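Local coordinates for protein type I polyketide synthase PikAII (Streptomyces venezuelae, PDB 3QP9) that probably epimerises the alpha-substituent of a beta-keto polyketide intermediate without reducing it, as the C2-type ketoreductase domain of a modular synthase, at residues 247-258 / 340-349; 276-285 / 314-324. All blocks are in the same frame, centred on the assembly; numbering follows the deposited sequence.

Contact 1: residues 247-258 / 340-349; sequences WWQADGTVLVTG and AHPLSAVLHL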
loop_
_atom_site.group_PDB
_atom_site.type_symbol
_atom_site.label_atom_id
_atom_site.label_comp_id
_atom_site.label_asym_id
_atom_site.label_seq_id
_atom_site.Cartn_x
_atom_site.Cartn_y
_atom_site.Cartn_z
ATOM N N TRP A 247 14.989 13.759 14.709
ATOM C CA TRP A 247 14.151 12.633 14.706
ATOM C C TRP A 247 14.814 11.408 15.404
ATOM O O TRP A 247 14.228 10.372 15.401
ATOM C CB TRP A 247 13.684 12.251 13.266
ATOM C CG TRP A 247 14.757 12.017 12.199
ATOM C CD1 TRP A 247 15.326 12.973 11.420
ATOM C CD2 TRP A 247 15.351 10.779 11.808
ATOM N NE1 TRP A 247 16.256 12.430 10.588
ATOM C CE2 TRP A 247 16.280 11.073 10.777
ATOM C CE3 TRP A 247 15.242 9.460 12.276
ATOM C CZ2 TRP A 247 17.086 10.089 10.158
ATOM C CZ3 TRP A 247 15.992 8.478 11.643
ATOM C CH2 TRP A 247 16.927 8.799 10.609
ATOM N N TRP A 248 16.041 11.564 15.928
ATOM C CA TRP A 248 16.732 10.534 16.712
ATOM C C TRP A 248 17.534 11.308 17.780
ATOM O O TRP A 248 17.764 12.565 17.641
ATOM C CB TRP A 248 17.574 9.541 15.906
ATOM C CG TRP A 248 18.580 10.163 14.991
ATOM C CD1 TRP A 248 18.431 10.347 13.639
ATOM C CD2 TRP A 248 19.857 10.745 15.349
ATOM N NE1 TRP A 248 19.549 10.980 13.133
ATOM C CE2 TRP A 248 20.424 11.256 14.155
ATOM C CE3 TRP A 248 20.597 10.872 16.573
ATOM C CZ2 TRP A 248 21.675 11.899 14.136
ATOM C CZ3 TRP A 248 21.847 11.508 16.551
ATOM C CH2 TRP A 248 22.365 12.034 15.363
ATOM N N GLN A 249 17.807 10.623 18.905
ATOM C CA GLN A 249 18.636 11.266 19.948
ATOM C C GLN A 249 20.026 10.580 19.995
ATOM O O GLN A 249 20.086 9.423 19.871
ATOM C CB GLN A 249 17.961 11.255 21.337
ATOM C CG GLN A 249 16.477 11.636 21.439
ATOM C CD GLN A 249 15.875 11.175 22.829
ATOM O OE1 GLN A 249 14.718 11.397 23.140
ATOM N NE2 GLN A 249 16.692 10.513 23.630
ATOM N N ALA A 250 21.126 11.314 20.075
ATOM C CA ALA A 250 22.500 10.712 20.123
ATOM C C ALA A 250 22.673 9.667 21.267
ATOM O O ALA A 250 23.409 8.641 21.087
ATOM C CB ALA A 250 23.554 11.807 20.318
ATOM N N ASP A 251 22.015 9.903 22.401
ATOM C CA ASP A 251 22.072 8.932 23.536
ATOM C C ASP A 251 21.122 7.777 23.374
ATOM O O ASP A 251 21.069 6.928 24.297
ATOM C CB ASP A 251 21.753 9.614 24.876
ATOM C CG ASP A 251 22.846 10.639 25.292
ATOM O OD1 ASP A 251 24.007 10.454 24.849
ATOM O OD2 ASP A 251 22.536 11.591 26.072
ATOM N N GLY A 252 20.302 7.745 22.292
ATOM C CA GLY A 252 19.251 6.704 22.230
ATOM C C GLY A 252 19.847 5.635 21.290
ATOM O O GLY A 252 20.957 5.873 20.727
ATOM N N THR A 253 19.205 4.481 21.190
ATOM C CA THR A 253 19.609 3.451 20.206
ATOM C C THR A 253 18.713 3.573 19.010
ATOM O O THR A 253 17.518 3.730 19.182
ATOM C CB THR A 253 19.360 2.054 20.811
ATOM O OG1 THR A 253 20.171 1.928 22.006
ATOM C CG2 THR A 253 19.705 0.976 19.864
ATOM N N VAL A 254 19.248 3.394 17.829
ATOM C CA VAL A 254 18.419 3.440 16.650
ATOM C C VAL A 254 18.550 2.047 16.067
ATOM O O VAL A 254 19.672 1.519 15.933
ATOM C CB VAL A 254 18.922 4.496 15.607
ATOM C CG1 VAL A 254 18.105 4.297 14.299
ATOM C CG2 VAL A 254 18.739 5.982 16.167
ATOM N N LEU A 255 17.418 1.433 15.853
ATOM C CA LEU A 255 17.337 0.092 15.262
ATOM C C LEU A 255 17.264 0.195 13.777
ATOM O O LEU A 255 16.460 0.949 13.293
ATOM C CB LEU A 255 16.125 -0.634 15.847
ATOM C CG LEU A 255 15.752 -1.931 15.107
ATOM C CD1 LEU A 255 16.780 -2.988 15.253
ATOM C CD2 LEU A 255 14.426 -2.478 15.644
ATOM N N VAL A 256 18.083 -0.613 13.053
ATOM C CA VAL A 256 17.994 -0.728 11.657
ATOM C C VAL A 256 17.797 -2.192 11.342
ATOM O O VAL A 256 18.600 -3.021 11.728
ATOM C CB VAL A 256 19.264 -0.234 10.961
ATOM C CG1 VAL A 256 19.094 -0.354 9.495
ATOM C CG2 VAL A 256 19.578 1.225 11.371
ATOM N N THR A 257 16.755 -2.482 10.573
ATOM C CA THR A 257 16.469 -3.824 10.231
ATOM C C THR A 257 16.910 -4.103 8.827
ATOM O O THR A 257 17.131 -3.185 7.991
ATOM C CB THR A 257 14.934 -4.272 10.470
ATOM O OG1 THR A 257 14.109 -3.771 9.383
ATOM C CG2 THR A 257 14.423 -3.855 11.872
ATOM N N GLY A 258 17.019 -5.408 8.589
ATOM C CA GLY A 258 17.537 -6.005 7.381
ATOM C C GLY A 258 18.900 -5.523 7.024
ATOM O O GLY A 258 19.190 -5.316 5.832
ATOM N N ALA A 340 19.781 2.553 29.573
ATOM C CA ALA A 340 20.649 3.737 29.540
ATOM C C ALA A 340 20.547 4.422 28.164
ATOM O O ALA A 340 20.854 5.594 28.064
ATOM C CB ALA A 340 22.105 3.354 29.818
ATOM N N HIS A 341 20.237 3.650 27.123
ATOM C CA HIS A 341 20.072 4.160 25.773
ATOM C C HIS A 341 18.698 3.740 25.134
ATOM O O HIS A 341 18.662 2.888 24.248
ATOM C CB HIS A 341 21.314 3.780 24.915
ATOM C CG HIS A 341 22.615 4.156 25.613
ATOM N ND1 HIS A 341 22.973 5.468 25.804
ATOM C CD2 HIS A 341 23.505 3.416 26.334
ATOM C CE1 HIS A 341 24.090 5.521 26.534
ATOM N NE2 HIS A 341 24.449 4.288 26.855
ATOM N N PRO A 342 17.608 4.343 25.594
ATOM C CA PRO A 342 16.335 3.700 25.117
ATOM C C PRO A 342 16.127 3.844 23.613
ATOM O O PRO A 342 16.712 4.726 22.976
ATOM C CB PRO A 342 15.225 4.459 25.862
ATOM C CG PRO A 342 15.917 5.335 26.847
ATOM C CD PRO A 342 17.380 5.422 26.577
ATOM N N LEU A 343 15.255 3.003 23.078
ATOM C CA LEU A 343 14.891 3.104 21.685
ATOM C C LEU A 343 14.430 4.561 21.258
ATOM O O LEU A 343 13.498 5.110 21.816
ATOM C CB LEU A 343 13.814 2.036 21.427
ATOM C CG LEU A 343 13.690 1.252 20.143
ATOM C CD1 LEU A 343 12.232 1.281 19.644
ATOM C CD2 LEU A 343 14.638 1.715 19.117
ATOM N N SER A 344 15.126 5.146 20.282
ATOM C CA SER A 344 14.906 6.501 19.767
ATOM C C SER A 344 14.231 6.439 18.363
ATOM O O SER A 344 13.407 7.293 18.019
ATOM C CB SER A 344 16.255 7.211 19.624
ATOM O OG SER A 344 16.085 8.494 19.180
ATOM N N ALA A 345 14.617 5.477 17.531
ATOM C CA ALA A 345 14.071 5.409 16.203
ATOM C C ALA A 345 14.268 4.038 15.625
ATOM O O ALA A 345 15.232 3.350 15.948
ATOM C CB ALA A 345 14.676 6.518 15.249
ATOM N N VAL A 346 13.367 3.652 14.743
ATOM C CA VAL A 346 13.475 2.383 14.035
ATOM C C VAL A 346 13.451 2.617 12.496
ATOM O O VAL A 346 12.537 3.348 12.006
ATOM C CB VAL A 346 12.281 1.433 14.453
ATOM C CG1 VAL A 346 12.315 0.151 13.622
ATOM C CG2 VAL A 346 12.396 1.056 15.819
ATOM N N LEU A 347 14.436 2.066 11.751
ATOM C CA LEU A 347 14.461 2.104 10.331
ATOM C C LEU A 347 14.163 0.705 9.875
ATOM O O LEU A 347 14.988 -0.178 10.019
ATOM C CB LEU A 347 15.778 2.604 9.642
ATOM C CG LEU A 347 16.167 4.002 10.129
ATOM C CD1 LEU A 347 17.382 4.532 9.273
ATOM C CD2 LEU A 347 15.008 4.965 9.948
ATOM N N HIS A 348 12.941 0.513 9.397
ATOM C CA HIS A 348 12.513 -0.824 9.007
ATOM C C HIS A 348 12.596 -1.100 7.516
ATOM O O HIS A 348 11.838 -0.509 6.772
ATOM C CB HIS A 348 11.124 -1.204 9.577
ATOM C CG HIS A 348 10.762 -2.640 9.294
ATOM N ND1 HIS A 348 9.530 -3.022 8.795
ATOM C CD2 HIS A 348 11.485 -3.780 9.422
ATOM C CE1 HIS A 348 9.503 -4.340 8.645
ATOM N NE2 HIS A 348 10.687 -4.826 9.006
ATOM N N LEU A 349 13.483 -2.017 7.098
ATOM C CA LEU A 349 13.749 -2.274 5.677
ATOM C C LEU A 349 13.420 -3.728 5.404
ATOM O O LEU A 349 14.297 -4.582 5.525
ATOM C CB LEU A 349 15.204 -1.955 5.260
ATOM C CG LEU A 349 15.585 -0.471 5.320
ATOM C CD1 LEU A 349 15.928 -0.039 6.777
ATOM C CD2 LEU A 349 16.822 -0.197 4.338
HETATM O O HOH W 1 17.166 -4.449 4.097
#

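Contact 2: residues 276-285 / 314-324; sequences AGHLLLHTTP and GATATVVTCDL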
loop_
_atom_site.group_PDB
_atom_site.type_symbol
_atom_site.label_atom_id
_atom_site.label_comp_id
_atom_site.label_asym_id
_atom_site.label_seq_id
_atom_site.Cartn_x
_atom_site.Cartn_y
_atom_site.Cartn_z
ATOM N N ALA A 276 24.871 9.534 15.600
ATOM C CA ALA A 276 24.132 8.588 16.456
ATOM C C ALA A 276 25.164 7.758 17.258
ATOM O O ALA A 276 26.062 7.186 16.699
ATOM C CB ALA A 276 23.221 7.656 15.639
ATOM N N GLY A 277 25.017 7.722 18.559
ATOM C CA GLY A 277 25.948 6.989 19.418
ATOM C C GLY A 277 25.697 5.466 19.567
ATOM O O GLY A 277 26.567 4.774 20.028
ATOM N N HIS A 278 24.509 4.959 19.249
ATOM C CA HIS A 278 24.138 3.568 19.590
ATOM C C HIS A 278 23.236 2.940 18.530
ATOM O O HIS A 278 22.138 3.435 18.267
ATOM C CB HIS A 278 23.452 3.489 20.924
ATOM C CG HIS A 278 24.240 4.107 22.026
ATOM N ND1 HIS A 278 24.177 5.458 22.347
ATOM C CD2 HIS A 278 25.117 3.557 22.883
ATOM C CE1 HIS A 278 25.022 5.720 23.320
ATOM N NE2 HIS A 278 25.609 4.584 23.662
ATOM N N LEU A 279 23.689 1.861 17.928
ATOM C CA LEU A 279 22.975 1.266 16.836
ATOM C C LEU A 279 22.669 -0.210 17.143
ATOM O O LEU A 279 23.499 -0.945 17.664
ATOM C CB LEU A 279 23.781 1.369 15.521
ATOM C CG LEU A 279 23.833 2.791 14.945
ATOM C CD1 LEU A 279 24.862 2.907 13.749
ATOM C CD2 LEU A 279 22.388 3.242 14.527
ATOM N N LEU A 280 21.455 -0.629 16.803
ATOM C CA LEU A 280 21.097 -2.004 16.973
ATOM C C LEU A 280 20.783 -2.475 15.566
ATOM O O LEU A 280 19.951 -1.899 14.919
ATOM C CB LEU A 280 19.863 -2.136 17.894
ATOM C CG LEU A 280 19.344 -3.604 17.960
ATOM C CD1 LEU A 280 20.460 -4.545 18.435
ATOM C CD2 LEU A 280 18.241 -3.587 18.933
ATOM N N LEU A 281 21.467 -3.495 15.097
ATOM C CA LEU A 281 21.383 -3.889 13.705
ATOM C C LEU A 281 20.747 -5.269 13.685
ATOM O O LEU A 281 21.312 -6.201 14.253
ATOM C CB LEU A 281 22.786 -3.999 13.070
ATOM C CG LEU A 281 23.624 -2.723 13.128
ATOM C CD1 LEU A 281 24.861 -3.002 12.437
ATOM C CD2 LEU A 281 22.888 -1.569 12.446
ATOM N N HIS A 282 19.597 -5.409 13.011
ATOM C CA HIS A 282 18.918 -6.721 12.899
ATOM C C HIS A 282 19.215 -7.264 11.517
ATOM O O HIS A 282 19.277 -6.470 10.527
ATOM C CB HIS A 282 17.414 -6.579 13.120
ATOM C CG HIS A 282 16.624 -7.654 12.463
ATOM N ND1 HIS A 282 16.412 -7.685 11.098
ATOM C CD2 HIS A 282 16.120 -8.802 12.957
ATOM C CE1 HIS A 282 15.737 -8.780 10.793
ATOM N NE2 HIS A 282 15.544 -9.469 11.910
ATOM N N THR A 283 19.492 -8.570 11.450
ATOM C CA THR A 283 19.597 -9.274 10.175
ATOM C C THR A 283 18.639 -10.427 10.069
ATOM O O THR A 283 18.337 -11.107 11.041
ATOM C CB THR A 283 20.995 -9.815 9.795
ATOM O OG1 THR A 283 21.354 -10.893 10.674
ATOM C CG2 THR A 283 22.020 -8.689 9.857
ATOM N N THR A 284 18.175 -10.623 8.852
ATOM C CA THR A 284 17.167 -11.621 8.560
ATOM C C THR A 284 17.871 -12.948 8.532
ATOM O O THR A 284 18.943 -13.059 7.924
ATOM C CB THR A 284 16.564 -11.327 7.210
ATOM O OG1 THR A 284 16.410 -9.901 7.083
ATOM C CG2 THR A 284 15.194 -12.014 7.076
ATOM N N PRO A 285 17.301 -13.950 9.214
ATOM C CA PRO A 285 17.937 -15.281 9.373
ATOM C C PRO A 285 18.417 -15.894 8.044
ATOM O O PRO A 285 17.687 -15.836 7.069
ATOM C CB PRO A 285 16.810 -16.125 9.992
ATOM C CG PRO A 285 15.972 -15.086 10.757
ATOM C CD PRO A 285 15.955 -13.907 9.820
ATOM N N GLY A 314 31.914 6.320 14.875
ATOM C CA GLY A 314 31.465 6.945 16.110
ATOM C C GLY A 314 30.346 6.219 16.879
ATOM O O GLY A 314 29.820 6.747 17.871
ATOM N N ALA A 315 29.853 5.114 16.364
ATOM C CA ALA A 315 28.704 4.471 17.080
ATOM C C ALA A 315 29.068 3.127 17.640
ATOM O O ALA A 315 29.781 2.397 16.994
ATOM C CB ALA A 315 27.509 4.269 16.141
ATOM N N THR A 316 28.479 2.734 18.756
ATOM C CA THR A 316 28.658 1.346 19.139
ATOM C C THR A 316 27.424 0.637 18.662
ATOM O O THR A 316 26.320 1.105 18.888
ATOM C CB THR A 316 29.139 1.087 20.581
ATOM O OG1 THR A 316 28.378 0.086 21.300
ATOM C CG2 THR A 316 29.445 2.307 21.326
ATOM N N ALA A 317 27.676 -0.372 17.851
ATOM C CA ALA A 317 26.634 -1.145 17.193
ATOM C C ALA A 317 26.760 -2.603 17.672
ATOM O O ALA A 317 27.850 -3.140 17.878
ATOM C CB ALA A 317 26.741 -1.103 15.707
ATOM N N THR A 318 25.612 -3.209 17.831
ATOM C CA THR A 318 25.538 -4.602 18.114
ATOM C C THR A 318 24.626 -5.248 17.067
ATOM O O THR A 318 23.823 -4.563 16.430
ATOM C CB THR A 318 25.083 -4.660 19.531
ATOM O OG1 THR A 318 26.043 -5.362 20.326
ATOM C CG2 THR A 318 23.664 -5.039 19.768
ATOM N N VAL A 319 24.790 -6.552 16.841
ATOM C CA VAL A 319 24.070 -7.210 15.742
ATOM C C VAL A 319 23.232 -8.320 16.338
ATOM O O VAL A 319 23.768 -9.084 17.125
ATOM C CB VAL A 319 25.009 -7.839 14.711
ATOM C CG1 VAL A 319 24.211 -8.624 13.676
ATOM C CG2 VAL A 319 25.876 -6.792 14.047
ATOM N N VAL A 320 21.935 -8.387 15.977
ATOM C CA VAL A 320 21.039 -9.438 16.454
ATOM C C VAL A 320 20.325 -10.123 15.246
ATOM O O VAL A 320 20.109 -9.511 14.195
ATOM C CB VAL A 320 19.986 -8.907 17.476
ATOM C CG1 VAL A 320 18.988 -10.014 17.786
ATOM C CG2 VAL A 320 20.635 -8.493 18.783
ATOM N N THR A 321 19.989 -11.397 15.387
ATOM C CA THR A 321 19.380 -12.125 14.290
ATOM C C THR A 321 18.151 -12.876 14.755
ATOM O O THR A 321 18.225 -13.701 15.646
ATOM C CB THR A 321 20.398 -13.121 13.674
ATOM O OG1 THR A 321 21.603 -12.406 13.376
ATOM C CG2 THR A 321 19.844 -13.748 12.391
ATOM N N CYS A 322 17.020 -12.618 14.110
ATOM C CA CYS A 322 15.751 -13.324 14.406
ATOM C C CYS A 322 14.682 -12.917 13.397
ATOM O O CYS A 322 14.878 -11.962 12.618
ATOM C CB CYS A 322 15.251 -13.048 15.802
ATOM S SG CYS A 322 14.842 -11.301 15.966
ATOM N N ASP A 323 13.607 -13.723 13.375
ATOM C CA ASP A 323 12.513 -13.594 12.452
ATOM C C ASP A 323 11.551 -12.561 13.027
ATOM O O ASP A 323 10.824 -12.821 13.972
ATOM C CB ASP A 323 11.859 -14.960 12.247
ATOM C CG ASP A 323 10.658 -14.911 11.324
ATOM O OD1 ASP A 323 9.978 -15.982 11.268
ATOM O OD2 ASP A 323 10.382 -13.827 10.671
ATOM N N LEU A 324 11.577 -11.355 12.465
ATOM C CA LEU A 324 10.698 -10.290 12.967
ATOM C C LEU A 324 9.206 -10.553 12.602
ATOM O O LEU A 324 8.359 -9.864 13.096
ATOM C CB LEU A 324 11.165 -8.938 12.416
ATOM C CG LEU A 324 12.444 -8.327 13.051
ATOM C CD1 LEU A 324 12.680 -6.963 12.400
ATOM C CD2 LEU A 324 12.415 -8.206 14.547
#

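Contact 1: residues 247-258 / 340-349
Strands 253-256 and 343-348 run side by side and parallel, 10° apart in direction, and their pairing slips by one residue between Thr253 and Val254, where a beta bulge takes up Ser344. Ser344, the extra residue of the bulge, directs its side chain at the other segment: with OG anti to its backbone N (chi1 -178°), OG accepts the N-H of Gln249 at 2.8 Å. The backbone N of Ser344 meanwhile gives an almost straight bond (171°) to Thr253 O. At the N-terminal end of the pair His341 uses its ring edge, ND1 donating to Asp251 O at 2.8 Å with that oxygen in the ring plane. Its carbonyl is used as well, for Thr253 OG1 donates to His341 O at 2.9 Å. Beyond the bulge the regular parallel pattern takes over, as in Leu347 N to Leu255 O at 2.8 Å. Leu255 and Val346 then lie alongside each other, pointing the same way, with CD2 of Leu255 against CG1 of Val346 at 3.9 Å. On the other face of the strands Ala345 CB meets the edge of the Trp247 ring, and Leu347 CD2 comes within 4.0 Å of Trp247 CZ3. A face of that indole is covered by Trp248 CD1, while its NE1 is bonded to Asp476. Where the strands end, a water donates to both Gly258 O and Leu349 O. This is the central part of a Rossmann-fold sheet: strand 278-283 flanks 253-256, strand 396-402 flanks 343-348, helix 262-274 packs Leu271 on Val254 and Leu347, and helix 363-386 lies against Leu343 and His348.

Contact 2: residues 276-285 / 314-324
With CG turned away from its backbone N (chi1 155°) and the ring rotated to chi2 -75°, His282 carries its imidazole over to the chain that leaves strand 316-321, where NE2 donates to Cys322 O at 2.7 Å. The acceptor lies near the ring plane. Leu324, its CG beside its own backbone N (chi1 -75°), approaches from the opposite direction and sets CD1 3.8 Å above the centroid of the His282 ring, a CH-pi contact. Cys322 SG stands at the ring edge. The strands themselves are parallel and regularly bonded, for example Val320 N to Leu281 O at 2.9 Å. Leu280 CD1 meets Thr318 CG2 at 3.5 Å, and on the other face Leu279 CB packs on Ala317 CB at 3.9 Å. Near the C-terminal end Thr321 OG1 donates to Thr283 OG1 at 3.1 Å. The imidazole is thus fixed by an edge bond and a covered face, and a weak bond from Gly258 N to ND1 gives its second nitrogen a partner. The firm NE2 donation, with the weak bond at ND1, is consistent with a neutral ring protonated on NE2; from strand 278-283 it links the chains leaving 316-321 and 253-256.

How the contacts relate
After the N-terminal half of the chain, with strands from 29-36 to 227-235, comes strand 253-256, followed by helix 262-274 and strand 278-283. Helix 304-313 then leads to strand 316-321, so contact 2 closes a short loop at the outermost strand of this end of the sheet. Helix 327-335 brings the chain back across to strand 343-348, on the far side of 253-256, and there contact 1 closes the longer loop that contains the whole of contact 2. The two meet where 253-256 and 278-283 are neighbours, through Val254 N to His278 O and Val256 O to His282 N, while the rings of His341 and His278 stack. Four parallel strands are thereby tied together, an arrangement familiar from Rossmann folds.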